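Local coordinates for Lmo0651 protein (Listeria monocytogenes serovar 1/2a, PDB 6EP3), which controls expression of the Agr system and mediates virulence as a GntR-family, DNA-binding transcriptional activator, at the interface of chains A and B. Sequence-based numbering; all coordinates share one arbitrary frame. Chains: chain A/B, Lmo0651 protein.

The interface of chains A and B. Residues chain A 89-90, 93, 146, 149; chain B 82, 85-86, 89-90.
A:Phe90 and B:Phe90 meet tip to tip in the two-fold symmetric dimer interface of this GntR-family regulator, probably the biological one. Helix 77-101 of each chain, in the FCD region, packs on its partner here. A:Asn146 and A:Gln149, at the start of helix 147-163, flank it. The two CZ atoms lie 3.5 Å apart. The rings are turned edge to face, with planes at 75°. B:Ile89 comes over the CD1-CE1 side of A:Phe90 and crosses it at about a right angle. Its CG1 sits between the backbone N and the carbonyl carbon (chi1 73°); in A:Ile89 it is anti to the carbonyl carbon. From there the extended chain carries the CD1 methyl to A:Phe90 CD1, 3.5 Å away, while CG2 packs on A:Ala93 CB. The CD1 methyl also reaches CG2 of A:Ile89. The two branches of B:Thr86 meet different partners. Its CG2 methyl lies in the plane of the A:Phe90 ring, at the edge, 3.8 Å from CE1. Its hydroxyl OG1 accepts a nearly straight hydrogen bond from the side-chain amide NE2 of A:Gln149 (3.0 Å). The hydroxyl lies close to the plane of that amide. One turn earlier on the B helix, the backbone O of B:Gln82 accepts from ND2 of A:Asn146 (3.2 Å). The nitrogen stands above the carbonyl plane, not on a lone pair. The amides of A:Asn146 and B:Gln82 are stacked, 25° apart. A water bridges A:Asn146 ND2 and the B:Glu85 carboxylate; its O is 2.7 Å from B:Glu85 OE2, and its leg to ND2 is unusually short.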
loop_
_atom_site.group_PDB
_atom_site.type_symbol
_atom_site.label_atom_id
_atom_site.label_comp_id
_atom_site.label_asym_id
_atom_site.label_seq_id
_atom_site.Cartn_x
_atom_site.Cartn_y
_atom_site.Cartn_z
ATOM N N ILE A 89 -10.996 3.175 -6.085
ATOM C CA ILE A 89 -10.133 3.971 -6.955
ATOM C C ILE A 89 -9.259 3.051 -7.801
ATOM O O ILE A 89 -9.153 3.207 -9.028
ATOM C CB ILE A 89 -9.282 4.943 -6.114
ATOM C CG1 ILE A 89 -10.129 6.107 -5.603
ATOM C CG2 ILE A 89 -8.078 5.449 -6.898
ATOM C CD1 ILE A 89 -9.556 6.755 -4.353
ATOM N N PHE A 90 -8.661 2.043 -7.159
ATOM C CA PHE A 90 -7.839 1.085 -7.898
ATOM C C PHE A 90 -8.657 0.338 -8.951
ATOM O O PHE A 90 -8.216 0.184 -10.096
ATOM C CB PHE A 90 -7.190 0.099 -6.930
ATOM C CG PHE A 90 -5.908 0.594 -6.341
ATOM C CD1 PHE A 90 -4.929 1.146 -7.144
ATOM C CD2 PHE A 90 -5.697 0.537 -4.974
ATOM C CE1 PHE A 90 -3.752 1.616 -6.594
ATOM C CE2 PHE A 90 -4.522 1.003 -4.418
ATOM C CZ PHE A 90 -3.548 1.544 -5.228
ATOM N N ALA A 93 -9.764 2.669 -11.931
ATOM C CA ALA A 93 -8.628 2.994 -12.785
ATOM C C ALA A 93 -8.159 1.770 -13.565
ATOM O O ALA A 93 -7.744 1.890 -14.724
ATOM C CB ALA A 93 -7.495 3.580 -11.946
ATOM N N ASN A 146 -0.686 -4.203 -13.164
ATOM C CA ASN A 146 0.129 -3.485 -12.185
ATOM C C ASN A 146 0.182 -4.295 -10.902
ATOM O O ASN A 146 -0.672 -4.142 -10.015
ATOM C CB ASN A 146 -0.425 -2.084 -11.926
ATOM C CG ASN A 146 0.624 -1.129 -11.396
ATOM O OD1 ASN A 146 1.500 -1.521 -10.628
ATOM N ND2 ASN A 146 0.531 0.134 -11.791
ATOM N N GLN A 149 -0.218 -2.622 -7.303
ATOM C CA GLN A 149 -1.562 -2.328 -6.827
ATOM C C GLN A 149 -2.223 -3.570 -6.261
ATOM O O GLN A 149 -2.940 -3.494 -5.257
ATOM C CB GLN A 149 -2.399 -1.746 -7.961
ATOM C CG GLN A 149 -1.789 -0.494 -8.552
ATOM C CD GLN A 149 -2.622 0.070 -9.671
ATOM O OE1 GLN A 149 -3.498 -0.606 -10.209
ATOM N NE2 GLN A 149 -2.355 1.313 -10.034
ATOM N N GLN B 82 4.671 2.545 -13.633
ATOM C CA GLN B 82 3.548 1.909 -12.937
ATOM C C GLN B 82 3.344 2.521 -11.554
ATOM O O GLN B 82 2.209 2.824 -11.145
ATOM C CB GLN B 82 3.781 0.401 -12.832
ATOM C CG GLN B 82 3.625 -0.338 -14.156
ATOM C CD GLN B 82 3.931 -1.819 -14.050
ATOM O OE1 GLN B 82 4.661 -2.254 -13.162
ATOM N NE2 GLN B 82 3.379 -2.601 -14.965
ATOM N N GLU B 85 1.790 5.866 -12.027
ATOM C CA GLU B 85 0.360 5.776 -12.301
ATOM C C GLU B 85 -0.426 5.582 -11.012
ATOM O O GLU B 85 -1.489 6.190 -10.821
ATOM C CB GLU B 85 0.080 4.641 -13.286
ATOM C CG GLU B 85 0.657 4.869 -14.672
ATOM C CD GLU B 85 0.507 3.661 -15.575
ATOM O OE1 GLU B 85 0.697 3.811 -16.801
ATOM O OE2 GLU B 85 0.203 2.560 -15.064
ATOM N N THR B 86 0.084 4.738 -10.111
ATOM C CA THR B 86 -0.563 4.602 -8.808
ATOM C C THR B 86 -0.605 5.942 -8.080
ATOM O O THR B 86 -1.660 6.368 -7.574
ATOM C CB THR B 86 0.159 3.545 -7.971
ATOM O OG1 THR B 86 0.081 2.275 -8.635
ATOM C CG2 THR B 86 -0.462 3.441 -6.583
ATOM N N ILE B 89 -3.265 8.322 -9.810
ATOM C CA ILE B 89 -4.657 8.039 -9.476
ATOM C C ILE B 89 -4.956 8.509 -8.057
ATOM O O ILE B 89 -6.007 9.115 -7.799
ATOM C CB ILE B 89 -5.017 6.556 -9.713
ATOM C CG1 ILE B 89 -4.414 5.623 -8.671
ATOM C CG2 ILE B 89 -4.604 6.126 -11.115
ATOM C CD1 ILE B 89 -4.828 4.191 -8.860
ATOM N N PHE B 90 -4.026 8.275 -7.119
ATOM C CA PHE B 90 -4.242 8.760 -5.755
ATOM C C PHE B 90 -4.371 10.286 -5.706
ATOM O O PHE B 90 -5.265 10.820 -5.037
ATOM C CB PHE B 90 -3.110 8.290 -4.844
ATOM C CG PHE B 90 -3.329 6.921 -4.276
ATOM C CD1 PHE B 90 -4.552 6.573 -3.727
ATOM C CD2 PHE B 90 -2.314 5.981 -4.291
ATOM C CE1 PHE B 90 -4.759 5.310 -3.206
ATOM C CE2 PHE B 90 -2.514 4.717 -3.769
ATOM C CZ PHE B 90 -3.738 4.381 -3.226
HETATM O O HOH W 1 -1.108 0.821 -13.450
#